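Local coordinates for protein transmembrane oligosaccharyl transferase (Archaeoglobus fulgidus, PDB 3WAJ) that belongs to the STT3/AglB family of membrane-embedded oligosaccharyl transferases, joining a helical transmembrane region to a soluble C-terminal part, and holds a zinc ion, at residues T72-G77 with K602-Y607; Y540-Y545 with H562-A567; I548-Y553 with Y620-W625. One frame throughout, in Å; residues are numbered along the deposited sequence.

Contact 1: residues T72-G77 with K602-Y607; sequences TYYPYG and KLNVKY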
loop_
_atom_site.group_PDB
_atom_site.type_symbol
_atom_site.label_atom_id
_atom_site.label_comp_id
_atom_site.label_asym_id
_atom_site.label_seq_id
_atom_site.Cartn_x
_atom_site.Cartn_y
_atom_site.Cartn_z
ATOM N N THR A 72 -3.822 -0.201 15.668
ATOM C CA THR A 72 -4.220 -0.785 14.392
ATOM C C THR A 72 -4.508 -2.286 14.505
ATOM O O THR A 72 -4.251 -2.896 15.545
ATOM C CB THR A 72 -3.180 -0.508 13.316
ATOM O OG1 THR A 72 -3.756 -0.759 12.032
ATOM C CG2 THR A 72 -1.930 -1.355 13.526
ATOM N N TYR A 73 -5.059 -2.874 13.444
ATOM C CA TYR A 73 -5.459 -4.286 13.487
ATOM C C TYR A 73 -6.284 -4.584 14.758
ATOM O O TYR A 73 -6.030 -5.546 15.499
ATOM C CB TYR A 73 -4.217 -5.202 13.345
ATOM C CG TYR A 73 -4.504 -6.695 13.314
ATOM C CD1 TYR A 73 -5.735 -7.191 12.880
ATOM C CD2 TYR A 73 -3.546 -7.607 13.739
ATOM C CE1 TYR A 73 -5.998 -8.548 12.871
ATOM C CE2 TYR A 73 -3.801 -8.976 13.749
ATOM C CZ TYR A 73 -5.025 -9.441 13.312
ATOM O OH TYR A 73 -5.276 -10.793 13.315
ATOM N N TYR A 74 -7.291 -3.758 14.997
ATOM C CA TYR A 74 -8.123 -3.893 16.184
ATOM C C TYR A 74 -8.948 -5.186 16.166
ATOM O O TYR A 74 -9.514 -5.560 15.139
ATOM C CB TYR A 74 -9.040 -2.676 16.290
ATOM C CG TYR A 74 -9.846 -2.613 17.564
ATOM C CD1 TYR A 74 -9.308 -2.083 18.734
ATOM C CD2 TYR A 74 -11.159 -3.051 17.589
ATOM C CE1 TYR A 74 -10.067 -2.008 19.904
ATOM C CE2 TYR A 74 -11.918 -2.989 18.746
ATOM C CZ TYR A 74 -11.368 -2.467 19.904
ATOM O OH TYR A 74 -12.145 -2.393 21.057
ATOM N N PRO A 75 -9.048 -5.859 17.319
ATOM C CA PRO A 75 -8.459 -5.461 18.599
ATOM C C PRO A 75 -7.231 -6.276 18.962
ATOM O O PRO A 75 -7.097 -6.648 20.136
ATOM C CB PRO A 75 -9.562 -5.834 19.584
ATOM C CG PRO A 75 -10.048 -7.191 18.994
ATOM C CD PRO A 75 -9.938 -7.028 17.465
ATOM N N TYR A 76 -6.363 -6.565 18.000
ATOM C CA TYR A 76 -5.171 -7.367 18.302
ATOM C C TYR A 76 -3.899 -6.532 18.369
ATOM O O TYR A 76 -3.031 -6.764 19.208
ATOM C CB TYR A 76 -4.996 -8.492 17.266
ATOM C CG TYR A 76 -6.200 -9.395 17.160
ATOM C CD1 TYR A 76 -6.361 -10.480 18.024
ATOM C CD2 TYR A 76 -7.181 -9.173 16.197
ATOM C CE1 TYR A 76 -7.473 -11.316 17.928
ATOM C CE2 TYR A 76 -8.306 -10.010 16.103
ATOM C CZ TYR A 76 -8.428 -11.073 16.971
ATOM O OH TYR A 76 -9.510 -11.899 16.887
ATOM N N GLY A 77 -3.775 -5.556 17.481
ATOM C CA GLY A 77 -2.554 -4.773 17.425
ATOM C C GLY A 77 -1.591 -5.384 16.422
ATOM O O GLY A 77 -1.685 -6.573 16.105
ATOM N N LYS A 602 -17.366 -9.885 17.783
ATOM C CA LYS A 602 -16.008 -10.402 17.984
ATOM C C LYS A 602 -14.941 -9.331 17.927
ATOM O O LYS A 602 -13.971 -9.393 18.672
ATOM C CB LYS A 602 -15.666 -11.475 16.940
ATOM C CG LYS A 602 -16.453 -12.769 17.084
ATOM C CD LYS A 602 -16.064 -13.529 18.345
ATOM C CE LYS A 602 -17.134 -14.560 18.700
ATOM N NZ LYS A 602 -17.013 -15.110 20.093
ATOM N N LEU A 603 -15.115 -8.366 17.024
ATOM C CA LEU A 603 -14.110 -7.324 16.824
ATOM C C LEU A 603 -14.528 -6.041 17.510
ATOM O O LEU A 603 -13.875 -5.002 17.363
ATOM C CB LEU A 603 -13.851 -7.095 15.339
ATOM C CG LEU A 603 -13.546 -8.397 14.587
ATOM C CD1 LEU A 603 -13.685 -8.216 13.078
ATOM C CD2 LEU A 603 -12.160 -8.926 14.956
ATOM N N ASN A 604 -15.624 -6.120 18.260
ATOM C CA ASN A 604 -16.076 -4.985 19.048
ATOM C C ASN A 604 -16.214 -3.712 18.194
ATOM O O ASN A 604 -15.717 -2.635 18.568
ATOM C CB ASN A 604 -15.072 -4.744 20.178
ATOM C CG ASN A 604 -15.608 -3.840 21.249
ATOM O OD1 ASN A 604 -16.792 -3.910 21.597
ATOM N ND2 ASN A 604 -14.742 -2.963 21.777
ATOM N N VAL A 605 -16.864 -3.813 17.037
ATOM C CA VAL A 605 -16.949 -2.617 16.207
ATOM C C VAL A 605 -18.091 -1.714 16.654
ATOM O O VAL A 605 -19.141 -2.186 17.092
ATOM C CB VAL A 605 -16.998 -2.905 14.676
ATOM C CG1 VAL A 605 -16.664 -4.353 14.365
ATOM C CG2 VAL A 605 -18.334 -2.504 14.086
ATOM N N LYS A 606 -17.864 -0.411 16.560
ATOM C CA LYS A 606 -18.900 0.557 16.843
ATOM C C LYS A 606 -19.205 1.437 15.610
ATOM O O LYS A 606 -20.286 2.022 15.492
ATOM C CB LYS A 606 -18.508 1.417 18.045
ATOM C CG LYS A 606 -19.655 2.271 18.533
ATOM C CD LYS A 606 -19.279 3.225 19.678
ATOM C CE LYS A 606 -20.579 3.736 20.329
ATOM N NZ LYS A 606 -20.400 5.062 20.965
ATOM N N TYR A 607 -18.257 1.523 14.688
ATOM C CA TYR A 607 -18.481 2.270 13.449
ATOM C C TYR A 607 -18.049 1.491 12.232
ATOM O O TYR A 607 -17.081 0.725 12.274
ATOM C CB TYR A 607 -17.771 3.627 13.468
ATOM C CG TYR A 607 -18.248 4.469 14.607
ATOM C CD1 TYR A 607 -19.401 5.233 14.480
ATOM C CD2 TYR A 607 -17.585 4.462 15.831
ATOM C CE1 TYR A 607 -19.870 5.994 15.519
ATOM C CE2 TYR A 607 -18.043 5.227 16.891
ATOM C CZ TYR A 607 -19.194 5.988 16.726
ATOM O OH TYR A 607 -19.684 6.753 17.758
#
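Tyr74 reaches Leu603 and Asn604 with the outer part of its ring, and these three residues carry most of the contact. With CG anti to the backbone N (chi1 -173°), the Tyr74 side chain extends from the loop, its hydroxyl end closer to residues 602-607 than its CB. One C-H edge of the ring faces the carbonyl of Leu603: CE2 lies 3.1 Å from Leu603 O, with that oxygen close to the ring plane. At the far end Asn604 donates ND2-H to Tyr74 OH over 2.8 Å, a fairly straight bond at 162°. The tyrosine oxygen sits nearly in the amide plane, and ring and amide planes differ by only 29°. Tyr74 OH also pairs with Thr544 OG1, so two polar side chains hold it in a buried setting, while Asn604 ND2 makes a weak second bond to Thr544 O. Leu603 contributes its CD2 methyl, which rests 3.9 Å from Pro75 CD and 4.2 Å from Tyr76 CE2. Pro75 follows a cis peptide bond, and this bend lays its CB 3.6 Å above the centre of the Tyr74 ring, covering one face. Behind it the loop is tightly turned: Tyr73 O accepts from both Tyr76 N at 2.7 Å and Gly77 N at 3.0 Å. On the other side, Asn604 has positive phi as the C-prime residue of a Schellman motif, in which Asn604 N and Val605 N bond back to carbonyls of the last turn of helix 593-602. A loop of the STT3 N-terminal family region thus docks, through a Tyr-cis-Pro pair, on the Schellman-capped end of helix 593-602 where the AglB core chain turns into strand 605-611.

Contact 2: residues Y540-Y545 with H562-A567; sequences YPFETY and HRMPIA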
loop_
_atom_site.group_PDB
_atom_site.type_symbol
_atom_site.label_atom_id
_atom_site.label_comp_id
_atom_site.label_asym_id
_atom_site.label_seq_id
_atom_site.Cartn_x
_atom_site.Cartn_y
_atom_site.Cartn_z
ATOM N N TYR A 540 -6.447 -3.354 26.227
ATOM C CA TYR A 540 -6.415 -1.890 26.172
ATOM C C TYR A 540 -6.572 -1.262 27.553
ATOM O O TYR A 540 -7.285 -1.806 28.383
ATOM C CB TYR A 540 -7.496 -1.373 25.217
ATOM C CG TYR A 540 -7.231 -1.788 23.794
ATOM C CD1 TYR A 540 -7.716 -2.983 23.299
ATOM C CD2 TYR A 540 -6.480 -0.982 22.945
ATOM C CE1 TYR A 540 -7.465 -3.378 21.976
ATOM C CE2 TYR A 540 -6.225 -1.356 21.628
ATOM C CZ TYR A 540 -6.716 -2.560 21.147
ATOM O OH TYR A 540 -6.451 -2.939 19.838
ATOM N N PRO A 541 -5.902 -0.112 27.790
ATOM C CA PRO A 541 -5.868 0.596 29.082
ATOM C C PRO A 541 -7.145 1.372 29.311
ATOM O O PRO A 541 -7.301 2.066 30.317
ATOM C CB PRO A 541 -4.714 1.602 28.915
ATOM C CG PRO A 541 -4.026 1.226 27.635
ATOM C CD PRO A 541 -5.037 0.545 26.789
ATOM N N PHE A 542 -8.048 1.278 28.348
ATOM C CA PHE A 542 -9.353 1.888 28.492
ATOM C C PHE A 542 -10.395 1.219 27.601
ATOM O O PHE A 542 -10.100 0.438 26.689
ATOM C CB PHE A 542 -9.302 3.403 28.220
ATOM C CG PHE A 542 -9.081 3.772 26.748
ATOM C CD1 PHE A 542 -7.868 3.497 26.107
ATOM C CD2 PHE A 542 -10.076 4.423 26.021
ATOM C CE1 PHE A 542 -7.656 3.855 24.757
ATOM C CE2 PHE A 542 -9.877 4.778 24.684
ATOM C CZ PHE A 542 -8.663 4.499 24.052
ATOM N N GLU A 543 -11.623 1.563 27.918
ATOM C CA GLU A 543 -12.823 1.191 27.207
ATOM C C GLU A 543 -12.756 1.619 25.704
ATOM O O GLU A 543 -12.940 2.785 25.371
ATOM C CB GLU A 543 -13.977 1.867 27.987
ATOM C CG GLU A 543 -13.589 3.257 28.718
ATOM C CD GLU A 543 -12.789 3.171 30.085
ATOM O OE1 GLU A 543 -12.290 4.214 30.592
ATOM O OE2 GLU A 543 -12.661 2.079 30.672
ATOM N N THR A 544 -12.475 0.680 24.799
ATOM C CA THR A 544 -12.290 1.013 23.374
ATOM C C THR A 544 -13.363 0.485 22.403
ATOM O O THR A 544 -14.209 -0.316 22.775
ATOM C CB THR A 544 -10.923 0.522 22.845
ATOM O OG1 THR A 544 -10.836 -0.907 22.958
ATOM C CG2 THR A 544 -9.771 1.191 23.583
ATOM N N TYR A 545 -13.298 0.912 21.142
ATOM C CA TYR A 545 -14.161 0.344 20.096
ATOM C C TYR A 545 -13.438 0.308 18.751
ATOM O O TYR A 545 -12.455 1.030 18.547
ATOM C CB TYR A 545 -15.502 1.111 19.966
ATOM C CG TYR A 545 -15.349 2.602 19.730
ATOM C CD1 TYR A 545 -14.970 3.100 18.487
ATOM C CD2 TYR A 545 -15.597 3.514 20.752
ATOM C CE1 TYR A 545 -14.822 4.463 18.273
ATOM C CE2 TYR A 545 -15.458 4.887 20.544
ATOM C CZ TYR A 545 -15.069 5.348 19.298
ATOM O OH TYR A 545 -14.925 6.702 19.082
ATOM N N HIS A 562 -7.835 9.219 14.128
ATOM C CA HIS A 562 -7.348 8.733 15.427
ATOM C C HIS A 562 -8.353 7.740 16.035
ATOM O O HIS A 562 -8.678 7.825 17.219
ATOM C CB HIS A 562 -7.104 9.892 16.418
ATOM C CG HIS A 562 -5.864 10.689 16.149
ATOM N ND1 HIS A 562 -5.502 11.782 16.907
ATOM C CD2 HIS A 562 -4.903 10.562 15.198
ATOM C CE1 HIS A 562 -4.372 12.287 16.445
ATOM N NE2 HIS A 562 -3.987 11.562 15.409
ATOM N N ARG A 563 -8.862 6.825 15.210
ATOM C CA ARG A 563 -9.678 5.711 15.694
ATOM C C ARG A 563 -9.006 4.400 15.323
ATOM O O ARG A 563 -7.997 4.400 14.631
ATOM C CB ARG A 563 -11.119 5.791 15.166
ATOM C CG ARG A 563 -11.886 6.990 15.724
ATOM C CD ARG A 563 -11.897 7.032 17.275
ATOM N NE ARG A 563 -12.643 8.195 17.785
ATOM C CZ ARG A 563 -12.109 9.392 18.033
ATOM N NH1 ARG A 563 -10.808 9.586 17.846
ATOM N NH2 ARG A 563 -12.871 10.390 18.475
ATOM N N MET A 564 -9.548 3.278 15.776
ATOM C CA MET A 564 -8.823 2.023 15.610
ATOM C C MET A 564 -9.461 1.107 14.572
ATOM O O MET A 564 -10.534 0.559 14.801
ATOM C CB MET A 564 -8.700 1.309 16.958
ATOM C CG MET A 564 -8.118 2.183 18.063
ATOM S SD MET A 564 -8.123 1.288 19.633
ATOM C CE MET A 564 -6.980 2.274 20.626
ATOM N N PRO A 565 -8.782 0.930 13.424
ATOM C CA PRO A 565 -9.329 0.098 12.343
ATOM C C PRO A 565 -9.132 -1.386 12.590
ATOM O O PRO A 565 -8.101 -1.834 13.126
ATOM C CB PRO A 565 -8.505 0.537 11.119
ATOM C CG PRO A 565 -7.163 0.903 11.708
ATOM C CD PRO A 565 -7.515 1.584 13.031
ATOM N N ILE A 566 -10.141 -2.145 12.193
ATOM C CA ILE A 566 -10.102 -3.603 12.242
ATOM C C ILE A 566 -9.069 -4.150 11.227
ATOM O O ILE A 566 -8.380 -5.151 11.477
ATOM C CB ILE A 566 -11.522 -4.147 11.940
ATOM C CG1 ILE A 566 -12.266 -4.438 13.242
ATOM C CG2 ILE A 566 -11.501 -5.359 10.976
ATOM C CD1 ILE A 566 -12.782 -3.179 13.961
ATOM N N ALA A 567 -8.960 -3.477 10.082
ATOM C CA ALA A 567 -8.096 -3.955 9.009
ATOM C C ALA A 567 -7.090 -2.896 8.511
ATOM O O ALA A 567 -7.351 -1.692 8.601
ATOM C CB ALA A 567 -8.930 -4.521 7.857
HETATM O O HOH W 1 -11.585 3.361 17.748
#
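Tyr545 and Met564 have the nearest CA atoms, 7.2 Å apart, and one water spans the gap, donating to Tyr545 O at 2.6 Å and accepting from Met564 N at 2.8 Å. The Met564 side chain crosses toward residues 540-545, extended beyond CG (chi2 176°), and slides past the Tyr540 ring in the opposite direction. Its SD stands 4.6 Å from the centroid of that ring, 43° off the normal, a Met-aromatic contact of oblique geometry. The methyl CE lies 4.2 Å from Thr544 CG2 and near Phe542 CZ; the same Thr544 CG2 sits 3.5 Å above the centre of the Phe542 ring. Met564 belongs to the short, weakly bonded strand 564-565, which runs parallel to strand 546-548 after helix 554-561, a beta-alpha-beta crossover at the edge of the mixed sheet. A direct side-chain bond adds to the water bridge. Arg563, whose bend at chi2 places CD near Tyr545 CE1 and OH, gives NE-H to Tyr545 OH over 3.0 Å; the bond is bent at 137°, with the hydroxyl tilted from the guanidinium plane. Tyr545 OH also bonds to the carbonyl O of Pro515. Arg563 NH1 turns back to His562 O at 2.8 Å, the oxygen close to the guanidinium plane but NH1 above the carbonyl plane of His562, and NH2 reaches Thr514 O, so all three guanidinium nitrogens have partners. Tyr540 OH points elsewhere, bonded to Pro70 O.

Contact 3: residues I548-Y553 with Y620-W625; sequences ISWWDY and YAMAVW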
loop_
_atom_site.group_PDB
_atom_site.type_symbol
_atom_site.label_atom_id
_atom_site.label_comp_id
_atom_site.label_asym_id
_atom_site.label_seq_id
_atom_site.Cartn_x
_atom_site.Cartn_y
_atom_site.Cartn_z
ATOM N N ILE A 548 -14.651 -0.512 11.415
ATOM C CA ILE A 548 -14.510 -1.502 10.362
ATOM C C ILE A 548 -14.700 -0.922 8.951
ATOM O O ILE A 548 -15.653 -0.205 8.659
ATOM C CB ILE A 548 -15.425 -2.723 10.594
ATOM C CG1 ILE A 548 -14.989 -3.881 9.695
ATOM C CG2 ILE A 548 -16.878 -2.375 10.353
ATOM C CD1 ILE A 548 -15.342 -5.240 10.260
ATOM N N SER A 549 -13.776 -1.263 8.068
ATOM C CA SER A 549 -13.786 -0.767 6.706
ATOM C C SER A 549 -12.850 -1.680 5.918
ATOM O O SER A 549 -12.203 -2.541 6.493
ATOM C CB SER A 549 -13.285 0.683 6.682
ATOM O OG SER A 549 -13.226 1.169 5.351
ATOM N N TRP A 550 -12.763 -1.506 4.610
ATOM C CA TRP A 550 -11.870 -2.348 3.823
ATOM C C TRP A 550 -10.415 -2.105 4.278
ATOM O O TRP A 550 -10.117 -1.058 4.869
ATOM C CB TRP A 550 -12.066 -2.064 2.323
ATOM C CG TRP A 550 -11.418 -3.060 1.391
ATOM C CD1 TRP A 550 -10.724 -2.767 0.255
ATOM C CD2 TRP A 550 -11.402 -4.498 1.510
ATOM N NE1 TRP A 550 -10.278 -3.922 -0.340
ATOM C CE2 TRP A 550 -10.676 -4.998 0.407
ATOM C CE3 TRP A 550 -11.925 -5.408 2.442
ATOM C CZ2 TRP A 550 -10.464 -6.372 0.201
ATOM C CZ3 TRP A 550 -11.706 -6.767 2.243
ATOM C CH2 TRP A 550 -10.987 -7.236 1.129
ATOM N N TRP A 551 -9.515 -3.054 4.023
ATOM C CA TRP A 551 -8.176 -2.975 4.623
ATOM C C TRP A 551 -7.319 -1.834 4.070
ATOM O O TRP A 551 -6.448 -1.327 4.777
ATOM C CB TRP A 551 -7.439 -4.307 4.503
ATOM C CG TRP A 551 -7.206 -4.792 3.097
ATOM C CD1 TRP A 551 -8.015 -5.626 2.377
ATOM C CD2 TRP A 551 -6.066 -4.519 2.258
ATOM N NE1 TRP A 551 -7.460 -5.880 1.142
ATOM C CE2 TRP A 551 -6.271 -5.210 1.037
ATOM C CE3 TRP A 551 -4.904 -3.750 2.415
ATOM C CZ2 TRP A 551 -5.345 -5.166 -0.021
ATOM C CZ3 TRP A 551 -3.985 -3.700 1.362
ATOM C CH2 TRP A 551 -4.213 -4.408 0.157
ATOM N N ASP A 552 -7.578 -1.436 2.820
ATOM C CA ASP A 552 -6.883 -0.311 2.170
ATOM C C ASP A 552 -6.812 0.944 3.034
ATOM O O ASP A 552 -5.809 1.660 3.017
ATOM C CB ASP A 552 -7.618 0.085 0.874
ATOM C CG ASP A 552 -7.525 -0.957 -0.187
ATOM O OD1 ASP A 552 -6.934 -2.043 0.050
ATOM O OD2 ASP A 552 -8.055 -0.687 -1.271
ATOM N N TYR A 553 -7.892 1.182 3.781
ATOM C CA TYR A 553 -8.177 2.463 4.425
ATOM C C TYR A 553 -7.645 2.574 5.862
ATOM O O TYR A 553 -7.757 3.637 6.484
ATOM C CB TYR A 553 -9.709 2.731 4.351
ATOM C CG TYR A 553 -10.199 2.633 2.920
ATOM C CD1 TYR A 553 -9.662 3.469 1.939
ATOM C CD2 TYR A 553 -11.161 1.705 2.530
ATOM C CE1 TYR A 553 -10.077 3.403 0.609
ATOM C CE2 TYR A 553 -11.593 1.629 1.174
ATOM C CZ TYR A 553 -11.031 2.481 0.222
ATOM O OH TYR A 553 -11.407 2.431 -1.127
ATOM N N TYR A 620 -15.449 -7.071 -5.675
ATOM C CA TYR A 620 -14.972 -8.386 -6.093
ATOM C C TYR A 620 -13.799 -8.850 -5.226
ATOM O O TYR A 620 -13.755 -9.990 -4.774
ATOM C CB TYR A 620 -14.556 -8.322 -7.561
ATOM C CG TYR A 620 -14.025 -9.613 -8.152
ATOM C CD1 TYR A 620 -12.684 -9.746 -8.491
ATOM C CD2 TYR A 620 -14.876 -10.682 -8.421
ATOM C CE1 TYR A 620 -12.205 -10.914 -9.063
ATOM C CE2 TYR A 620 -14.401 -11.850 -8.988
ATOM C CZ TYR A 620 -13.069 -11.955 -9.307
ATOM O OH TYR A 620 -12.597 -13.111 -9.873
ATOM N N ALA A 621 -12.852 -7.946 -4.999
ATOM C CA ALA A 621 -11.714 -8.218 -4.138
ATOM C C ALA A 621 -12.143 -8.660 -2.734
ATOM O O ALA A 621 -11.519 -9.553 -2.138
ATOM C CB ALA A 621 -10.824 -6.997 -4.063
ATOM N N MET A 622 -13.184 -8.031 -2.185
ATOM C CA MET A 622 -13.660 -8.431 -0.855
ATOM C C MET A 622 -14.245 -9.843 -0.910
ATOM O O MET A 622 -14.028 -10.667 -0.010
ATOM C CB MET A 622 -14.672 -7.421 -0.287
ATOM C CG MET A 622 -14.109 -6.007 -0.114
ATOM S SD MET A 622 -15.085 -4.935 0.954
ATOM C CE MET A 622 -16.564 -4.707 -0.045
ATOM N N ALA A 623 -14.978 -10.113 -1.988
ATOM C CA ALA A 623 -15.555 -11.437 -2.210
ATOM C C ALA A 623 -14.475 -12.500 -2.320
ATOM O O ALA A 623 -14.583 -13.555 -1.685
ATOM C CB ALA A 623 -16.444 -11.452 -3.446
ATOM N N VAL A 624 -13.439 -12.232 -3.119
ATOM C CA VAL A 624 -12.334 -13.186 -3.264
ATOM C C VAL A 624 -11.712 -13.537 -1.913
ATOM O O VAL A 624 -11.642 -14.713 -1.567
ATOM C CB VAL A 624 -11.262 -12.725 -4.267
ATOM C CG1 VAL A 624 -10.105 -13.751 -4.339
ATOM C CG2 VAL A 624 -11.884 -12.541 -5.643
ATOM N N TRP A 625 -11.304 -12.535 -1.137
ATOM C CA TRP A 625 -10.758 -12.793 0.200
ATOM C C TRP A 625 -11.730 -13.580 1.090
ATOM O O TRP A 625 -11.322 -14.482 1.828
ATOM C CB TRP A 625 -10.399 -11.476 0.908
ATOM C CG TRP A 625 -9.100 -10.833 0.484
ATOM C CD1 TRP A 625 -8.934 -9.870 -0.480
ATOM C CD2 TRP A 625 -7.793 -11.085 1.025
ATOM N NE1 TRP A 625 -7.608 -9.519 -0.573
ATOM C CE2 TRP A 625 -6.887 -10.246 0.336
ATOM C CE3 TRP A 625 -7.303 -11.938 2.023
ATOM C CZ2 TRP A 625 -5.506 -10.233 0.617
ATOM C CZ3 TRP A 625 -5.927 -11.927 2.302
ATOM C CH2 TRP A 625 -5.051 -11.080 1.601
#
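Ala621 O accepts the helical bond from Trp625 N at 3.2 Å and lies in plane at the edge of the Trp625 indole, while Trp550 CH2 packs 4.0 Å from it. Trp550 reaches from the loop to helix 619-627. Met622 CG lies over one face of its six-membered ring, 3.2 Å from the centroid and almost on the normal, a close CH-pi contact. Met622 SD, placed by an anti chi2 (-164°), lies obliquely, 4.0 Å from that centroid. Trp551 CD1 covers the opposite face, so the Trp550 indole is sandwiched. Residues 550-553 open the WWDYG sequence, the WWDXG signature of the STT3/AglB family, and the Trp551 side chain is about 10 Å from the zinc ion held by Asp47, Asp161 and His163. Both signature tryptophans turn an edge toward the face of Trp625, making offset edge-to-face pairs. For Trp550 the planes meet at 74°, and CH2 lies 3.7 Å from Trp625 CD1. Trp551 pairs at 68° with five-membered rings 5.5 Å apart between centroids, and its NE1 is 4.0 Å from Trp625 NE1. Asp552 OD1 stands over the centre of the Trp551 ring, while OD2 forms a salt bridge with Lys618.

Contacts 1 and 2 are neighbours, centres about 6 Å apart; contact 3 lies about 15 Å from the centre of contact 1 and 20 Å from that of contact 2. Along the chain 72-77 comes first, then 540-545, 548-553, 562-567, 602-607 and 620-625, so contact 3 alternates with both others. The mixed sheet connects them: strands 564-565, 546-548 and 605-611 lie side by side, with Tyr607 O probably bonded to Ile548 N. Tyr74 N probably bonds to Pro565 O, bringing the STT3 N-terminal loop against the edge strand. Ala567 CB packs on Trp551 CA, linking that edge to the WWDYG loop, whose Trp551 side chain is about 10 Å from the zinc ion.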